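Local coordinates for universal stress protein (PDB 7MQ5) that is of unknown function but, as a putative universal stress protein, probably takes part in the bacterial response to stress, at residues Thr128-Thr133 against Asp237-Val242; Gly134-Ala139 against Thr171-Ser176. One frame throughout, in Å; residues are numbered along the deposited sequence.

Contact 1. Residues Thr128-Thr133 against Asp237-Val242; sequences TARPWT and DAVVTV
Arg130 reaches from the loop after strand 123-126 to the end of helix 225-236, where its guanidinium meets Asp237 and Ala238. CB of Arg130 starts against a methyl, 4.1 Å from CG2 of Val239. The chain is bent at chi3 (-76°), which brings NE of Arg130 within reach of the Thr128 hydroxyl; there NE of Arg130 donates to OG1 of Thr128 at 3.1 Å. That hydroxyl also accepts from the backbone N of Arg130, closing an ST turn, so one oxygen holds both the root and the neck of the arginine. At the tip, NH2 of Arg130 gives a fairly straight bond to Ala238 O (3.0 Å), which lies in the guanidinium plane. NH1 of Arg130 donates to Asp237 O at 2.9 Å, the nitrogen standing well above the carbonyl plane. Asp237 follows the helix with positive phi in a Schellman motif, and the arginine thus takes up the first carbonyls of the link from helix 225-236 to strand 240-244 in this Rossmann-like alpha/beta fold. OD1 of Asp237 lies over one guanidinium face, toward its rim and 3.2 Å from NH1 of Arg130, with the two group planes almost parallel: a purely electrostatic salt bridge, since OD1 stands well out of the plane of the N-H bonds. Across the opposite face, toward the rim, sits CG2 of Val239, the methyl that also approaches CD1 of Trp132. The indole receives Val240 from above: CG2 of Val240 lies over the five-membered ring, 3.2 Å from CE2 of Trp132, in a tight CH-pi contact. Trp132 NE1 donates to Asp270, while helices 22-34 and 148-167 touch the same side chain.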
ATOM      1  N   THR A 128       7.213   9.040   3.201  1.00 12.90           N
ATOM      2  CA  THR A 128       8.559   9.390   3.711  1.00 13.92           C
ATOM      3  C   THR A 128       9.516   9.499   2.528  1.00 13.65           C
ATOM      4  O   THR A 128       9.278   8.844   1.509  1.00 14.99           O
ATOM      5  CB  THR A 128       9.061   8.365   4.740  1.00 13.61           C
ATOM      6  OG1 THR A 128      10.336   8.800   5.221  1.00 14.80           O
ATOM      7  CG2 THR A 128       9.185   6.959   4.186  1.00 13.67           C
ATOM      8  N   ALA A 129      10.556  10.312   2.675  1.00 15.60           N
ATOM      9  CA  ALA A 129      11.592  10.425   1.625  1.00 18.19           C
ATOM     10  C   ALA A 129      12.719   9.430   1.895  1.00 18.32           C
ATOM     11  O   ALA A 129      13.621   9.323   1.047  1.00 21.06           O
ATOM     12  CB  ALA A 129      12.126  11.826   1.565  1.00 19.94           C
ATOM     13  N   ARG A 130      12.674   8.732   3.029  1.00 15.58           N
ATOM     14  CA  ARG A 130      13.752   7.758   3.324  1.00 16.23           C
ATOM     15  C   ARG A 130      13.795   6.688   2.238  1.00 17.60           C
ATOM     16  O   ARG A 130      12.755   6.218   1.787  1.00 17.89           O
ATOM     17  CB  ARG A 130      13.515   7.098   4.679  1.00 16.61           C
ATOM     18  CG  ARG A 130      13.694   8.030   5.866  1.00 17.97           C
ATOM     19  CD  ARG A 130      13.355   7.260   7.123  1.00 20.20           C
ATOM     20  NE  ARG A 130      11.911   7.101   7.276  1.00 20.81           N
ATOM     21  CZ  ARG A 130      11.305   6.032   7.791  1.00 18.14           C
ATOM     22  NH1 ARG A 130      12.002   4.959   8.116  1.00 19.82           N
ATOM     23  NH2 ARG A 130       9.992   6.017   7.913  1.00 18.37           N
ATOM     24  N   PRO A 131      14.994   6.245   1.800  1.00 19.54           N
ATOM     25  CA  PRO A 131      15.071   5.157   0.830  1.00 19.17           C
ATOM     26  C   PRO A 131      14.559   3.842   1.439  1.00 18.14           C
ATOM     27  O   PRO A 131      14.677   3.627   2.626  1.00 18.56           O
ATOM     28  CB  PRO A 131      16.573   5.063   0.512  1.00 23.12           C
ATOM     29  CG  PRO A 131      17.246   5.660   1.726  1.00 26.25           C
ATOM     30  CD  PRO A 131      16.315   6.760   2.189  1.00 23.15           C
ATOM     31  N   TRP A 132      13.998   2.976   0.608  1.00 15.74           N
ATOM     32  CA  TRP A 132      13.590   1.641   1.112  1.00 15.03           C
ATOM     33  C   TRP A 132      14.801   0.747   1.379  1.00 15.92           C
ATOM     34  O   TRP A 132      14.713  -0.087   2.276  1.00 15.55           O
ATOM     35  CB  TRP A 132      12.718   0.951   0.075  1.00 14.47           C
ATOM     36  CG  TRP A 132      11.316   1.448   0.014  1.00 13.39           C
ATOM     37  CD1 TRP A 132      10.787   2.571   0.585  1.00 14.12           C
ATOM     38  CD2 TRP A 132      10.271   0.861  -0.769  1.00 12.75           C
ATOM     39  NE1 TRP A 132       9.463   2.678   0.261  1.00 14.28           N
ATOM     40  CE2 TRP A 132       9.126   1.664  -0.591  1.00 12.85           C
ATOM     41  CE3 TRP A 132      10.194  -0.255  -1.607  1.00 13.61           C
ATOM     42  CZ2 TRP A 132       7.908   1.364  -1.202  1.00 13.90           C
ATOM     43  CZ3 TRP A 132       8.990  -0.556  -2.201  1.00 15.09           C
ATOM     44  CH2 TRP A 132       7.870   0.250  -2.006  1.00 15.53           C
ATOM     45  N   THR A 133      15.845   0.880   0.558  1.00 15.97           N
ATOM     46  CA  THR A 133      16.989  -0.060   0.603  1.00 17.84           C
ATOM     47  C   THR A 133      17.554  -0.137   2.017  1.00 16.40           C
ATOM     48  O   THR A 133      17.881   0.912   2.625  1.00 18.97           O
ATOM     49  CB  THR A 133      18.022   0.293  -0.468  1.00 20.52           C
ATOM     50  OG1 THR A 133      17.367   0.163  -1.729  1.00 22.43           O
ATOM     51  CG2 THR A 133      19.246  -0.594  -0.439  1.00 22.82           C
ATOM     52  N   ASP A 237      11.064   2.147  13.210  1.00 13.76           N
ATOM     53  CA  ASP A 237      11.374   3.154  12.158  1.00 14.74           C
ATOM     54  C   ASP A 237      11.059   2.512  10.792  1.00 13.02           C
ATOM     55  O   ASP A 237      11.845   2.685   9.838  1.00 14.08           O
ATOM     56  CB  ASP A 237      12.813   3.668  12.254  1.00 16.96           C
ATOM     57  CG  ASP A 237      13.067   4.969  11.511  1.00 22.34           C
ATOM     58  OD1 ASP A 237      12.090   5.688  11.222  1.00 24.60           O
ATOM     59  OD2 ASP A 237      14.251   5.271  11.257  1.00 28.81           O
ATOM     60  N   ALA A 238       9.926   1.802  10.692  1.00 11.97           N
ATOM     61  CA  ALA A 238       9.571   1.120   9.427  1.00 11.38           C
ATOM     62  C   ALA A 238       9.513   2.141   8.288  1.00 10.86           C
ATOM     63  O   ALA A 238       8.982   3.259   8.493  1.00 12.10           O
ATOM     64  CB  ALA A 238       8.248   0.411   9.570  1.00 11.51           C
ATOM     65  N   VAL A 239       9.966   1.734   7.110  1.00 10.89           N
ATOM     66  CA  VAL A 239       9.936   2.620   5.914  1.00 11.17           C
ATOM     67  C   VAL A 239       8.699   2.297   5.060  1.00 10.11           C
ATOM     68  O   VAL A 239       8.237   3.196   4.334  1.00 10.73           O
ATOM     69  CB  VAL A 239      11.265   2.524   5.150  1.00 13.22           C
ATOM     70  CG1 VAL A 239      11.491   1.170   4.501  1.00 12.59           C
ATOM     71  CG2 VAL A 239      11.404   3.659   4.157  1.00 15.08           C
ATOM     72  N   VAL A 240       8.172   1.076   5.169  1.00  9.97           N
ATOM     73  CA  VAL A 240       6.911   0.675   4.490  1.00 10.09           C
ATOM     74  C   VAL A 240       6.088  -0.135   5.483  1.00  9.38           C
ATOM     75  O   VAL A 240       6.668  -1.004   6.144  1.00 10.05           O
ATOM     76  CB  VAL A 240       7.140  -0.189   3.228  1.00 12.18           C
ATOM     77  CG1 VAL A 240       5.818  -0.626   2.611  1.00 14.13           C
ATOM     78  CG2 VAL A 240       8.025   0.496   2.211  1.00 13.61           C
ATOM     79  N   THR A 241       4.787   0.144   5.548  1.00  8.96           N
ATOM     80  CA  THR A 241       3.830  -0.693   6.304  1.00  9.12           C
ATOM     81  C   THR A 241       2.814  -1.203   5.280  1.00  8.85           C
ATOM     82  O   THR A 241       2.288  -0.406   4.503  1.00  9.89           O
ATOM     83  CB  THR A 241       3.163   0.066   7.459  1.00  9.53           C
ATOM     84  OG1 THR A 241       4.176   0.575   8.330  1.00 10.32           O
ATOM     85  CG2 THR A 241       2.241  -0.819   8.264  1.00 11.05           C
ATOM     86  N   VAL A 242       2.541  -2.496   5.306  1.00  8.54           N
ATOM     87  CA  VAL A 242       1.546  -3.137   4.414  1.00  8.33           C
ATOM     88  C   VAL A 242       0.331  -3.470   5.269  1.00  8.67           C
ATOM     89  O   VAL A 242       0.479  -4.166   6.298  1.00  9.42           O
ATOM     90  CB  VAL A 242       2.114  -4.389   3.734  1.00  9.22           C
ATOM     91  CG1 VAL A 242       1.077  -4.963   2.779  1.00 10.03           C
ATOM     92  CG2 VAL A 242       3.433  -4.096   3.028  1.00  9.41           C
TER

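Contact 2. Residues Gly134-Ala139 against Thr171-Ser176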
ATOM      1  N   GLY A 134      17.645  -1.365   2.519  1.00 17.21           N
ATOM      2  CA  GLY A 134      18.213  -1.614   3.851  1.00 17.78           C
ATOM      3  C   GLY A 134      17.272  -1.292   4.997  1.00 16.34           C
ATOM      4  O   GLY A 134      17.705  -1.456   6.149  1.00 17.28           O
ATOM      5  N   GLY A 135      16.035  -0.878   4.726  1.00 15.19           N
ATOM      6  CA  GLY A 135      15.143  -0.495   5.837  1.00 15.58           C
ATOM      7  C   GLY A 135      14.371  -1.661   6.431  1.00 13.63           C
ATOM      8  O   GLY A 135      14.765  -2.828   6.244  1.00 14.84           O
ATOM      9  N   LYS A 136      13.296  -1.340   7.139  1.00 13.17           N
ATOM     10  CA  LYS A 136      12.415  -2.355   7.768  1.00 12.06           C
ATOM     11  C   LYS A 136      11.016  -2.251   7.162  1.00 11.17           C
ATOM     12  O   LYS A 136      10.467  -1.136   7.061  1.00 11.13           O
ATOM     13  CB  LYS A 136      12.401  -2.184   9.286  1.00 13.96           C
ATOM     14  CG  LYS A 136      13.770  -2.389   9.920  1.00 16.77           C
ATOM     15  CD  LYS A 136      13.750  -2.414  11.424  1.00 20.80           C
ATOM     16  CE  LYS A 136      15.137  -2.569  12.015  1.00 28.10           C
ATOM     17  NZ  LYS A 136      15.129  -2.447  13.490  1.00 36.55           N
ATOM     18  N   ILE A 137      10.479  -3.394   6.764  1.00 10.87           N
ATOM     19  CA  ILE A 137       9.126  -3.520   6.163  1.00 10.70           C
ATOM     20  C   ILE A 137       8.224  -4.151   7.223  1.00 10.82           C
ATOM     21  O   ILE A 137       8.587  -5.211   7.748  1.00 12.81           O
ATOM     22  CB  ILE A 137       9.180  -4.392   4.894  1.00 10.83           C
ATOM     23  CG1 ILE A 137      10.350  -4.017   3.975  1.00 12.15           C
ATOM     24  CG2 ILE A 137       7.830  -4.381   4.177  1.00 10.98           C
ATOM     25  CD1 ILE A 137      10.394  -2.564   3.558  1.00 12.57           C
ATOM     26  N   LEU A 138       7.087  -3.521   7.494  1.00  9.68           N
ATOM     27  CA  LEU A 138       6.160  -4.011   8.530  1.00  9.75           C
ATOM     28  C   LEU A 138       4.857  -4.484   7.889  1.00  9.28           C
ATOM     29  O   LEU A 138       4.248  -3.720   7.154  1.00 10.93           O
ATOM     30  CB  LEU A 138       5.879  -2.889   9.532  1.00 10.30           C
ATOM     31  CG  LEU A 138       4.928  -3.253  10.666  1.00 10.66           C
ATOM     32  CD1 LEU A 138       5.482  -4.389  11.524  1.00 11.26           C
ATOM     33  CD2 LEU A 138       4.652  -2.016  11.497  1.00 12.25           C
ATOM     34  N   ALA A 139       4.465  -5.719   8.169  1.00 10.27           N
ATOM     35  CA  ALA A 139       3.166  -6.271   7.721  1.00 10.28           C
ATOM     36  C   ALA A 139       2.208  -6.269   8.913  1.00 10.50           C
ATOM     37  O   ALA A 139       2.603  -6.750   9.983  1.00 11.99           O
ATOM     38  CB  ALA A 139       3.355  -7.666   7.180  1.00 11.37           C
ATOM     39  N   THR A 171      14.584  -5.808   5.866  1.00 15.79           N
ATOM     40  CA  THR A 171      14.134  -6.898   6.754  1.00 15.89           C
ATOM     41  C   THR A 171      12.621  -6.799   6.935  1.00 14.23           C
ATOM     42  O   THR A 171      12.070  -5.691   6.879  1.00 16.27           O
ATOM     43  CB  THR A 171      14.903  -6.887   8.075  1.00 19.13           C
ATOM     44  OG1 THR A 171      14.814  -5.601   8.675  1.00 19.43           O
ATOM     45  CG2 THR A 171      16.362  -7.223   7.883  1.00 22.38           C
ATOM     46  N   LEU A 172      11.995  -7.949   7.122  1.00 13.71           N
ATOM     47  CA  LEU A 172      10.534  -8.080   7.272  1.00 12.79           C
ATOM     48  C   LEU A 172      10.162  -8.305   8.743  1.00 12.63           C
ATOM     49  O   LEU A 172      10.794  -9.131   9.421  1.00 14.77           O
ATOM     50  CB  LEU A 172      10.085  -9.253   6.400  1.00 13.61           C
ATOM     51  CG  LEU A 172       8.607  -9.617   6.483  1.00 14.94           C
ATOM     52  CD1 LEU A 172       7.744  -8.469   5.997  1.00 15.42           C
ATOM     53  CD2 LEU A 172       8.329 -10.890   5.694  1.00 17.15           C
ATOM     54  N   HIS A 173       9.131  -7.603   9.190  1.00 11.49           N
ATOM     55  CA  HIS A 173       8.589  -7.629  10.564  1.00 11.81           C
ATOM     56  C   HIS A 173       7.069  -7.738  10.462  1.00 11.56           C
ATOM     57  O   HIS A 173       6.502  -7.245   9.468  1.00 11.50           O
ATOM     58  CB  HIS A 173       9.090  -6.387  11.329  1.00 14.26           C
ATOM     59  CG  HIS A 173      10.573  -6.163  11.179  1.00 17.31           C
ATOM     60  ND1 HIS A 173      11.499  -6.520  12.144  1.00 21.73           N
ATOM     61  CD2 HIS A 173      11.292  -5.680  10.133  1.00 19.05           C
ATOM     62  CE1 HIS A 173      12.715  -6.245  11.716  1.00 19.69           C
ATOM     63  NE2 HIS A 173      12.616  -5.732  10.472  1.00 20.72           N
ATOM     64  N   VAL A 174       6.437  -8.336  11.463  1.00 11.75           N
ATOM     65  CA  VAL A 174       4.959  -8.494  11.475  1.00 11.70           C
ATOM     66  C   VAL A 174       4.397  -7.986  12.802  1.00 12.23           C
ATOM     67  O   VAL A 174       4.968  -8.302  13.844  1.00 14.06           O
ATOM     68  CB  VAL A 174       4.568  -9.965  11.262  1.00 14.23           C
ATOM     69  CG1 VAL A 174       3.061 -10.157  11.297  1.00 15.20           C
ATOM     70  CG2 VAL A 174       5.153 -10.519   9.975  1.00 16.79           C
ATOM     71  N   ILE A 175       3.317  -7.213  12.742  1.00 12.33           N
ATOM     72  CA  ILE A 175       2.575  -6.781  13.961  1.00 13.14           C
ATOM     73  C   ILE A 175       1.194  -7.434  13.902  1.00 13.77           C
ATOM     74  O   ILE A 175       0.485  -7.297  12.881  1.00 14.55           O
ATOM     75  CB  ILE A 175       2.492  -5.244  14.124  1.00 14.35           C
ATOM     76  CG1 ILE A 175       1.647  -4.821  15.339  1.00 16.27           C
ATOM     77  CG2 ILE A 175       1.974  -4.586  12.863  1.00 13.73           C
ATOM     78  CD1 ILE A 175       2.116  -5.350  16.664  1.00 17.97           C
ATOM     79  N   SER A 176       0.884  -8.176  14.955  1.00 14.42           N
ATOM     80  CA  SER A 176      -0.450  -8.780  15.142  1.00 15.96           C
ATOM     81  C   SER A 176      -1.072  -8.104  16.355  1.00 17.63           C
ATOM     82  O   SER A 176      -0.522  -8.249  17.452  1.00 20.23           O
ATOM     83  CB  SER A 176      -0.386 -10.271  15.329  1.00 17.83           C
ATOM     84  OG  SER A 176      -1.690 -10.811  15.484  1.00 22.24           O
TER
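Strands 136-141 and 171-178 are the two parallel strands of a beta-alpha-beta unit whose crossover is helix 148-167, and here they run side by side as neighbours in the sheet. Five backbone bonds join them, beginning with Thr171 N to Gly135 O and ending with Ile175 N to Ala139 O at 2.9 Å. Between these, Ile137 uses its N-H toward Thr171 O (2.8 Å from Ile137 N) and its carbonyl toward His173 N, the bridging pattern of a parallel pair. On one face of the sheet, Lys136 and Thr171 run alongside each other in the same direction, with CG of Lys136 3.6 Å from OG1 of Thr171. The Lys136 chain then extends past the imidazole, where CD of Lys136 comes within 3.6 Å of NE2 of His173. CG of His173 stands anti to its own carbonyl carbon (chi1 -48°), and the ring beyond it presents an edge to Ile137 O, in plane with it and 3.6 Å from CD2 of His173. NE2 of His173 shares a 2.8 Å hydrogen bond with OG1 of Thr171, either atom possibly the donor. Further along, CD1 of Leu138 meets CG2 of Ile175 at 3.8 Å, and helix 225-236 touches both side chains. The other face, with Ile137, Ala139 and Leu172, is met by helix 148-167. The bond to Thr171 should restrict the rotation of the imidazole. The lysine ammonium, with NZ of Lys136 5.1 Å from NE2 of His173, would be expected to disfavour a positive charge on the ring.

From the N terminus, the chain completes strand 123-126 and enters the loop of contact 1, whose second segment arrives 104 residues later. Inside that long loop lies contact 2: residues 134-139 follow directly on 128-133, and the chain returns through helix 148-167 to pair them with 171-176. Contact 2 is therefore nested, a short closure within a long one. After strand 218-222 and helix 225-236, residues 237-242 come back to the opposite side of strand 136-141 from 171-178, and backbone bonds between Leu138 and both Val240 and Val242 make the two contacts adjoin. Together they tie the linker after strand 123-126 to three adjacent strands of one sheet.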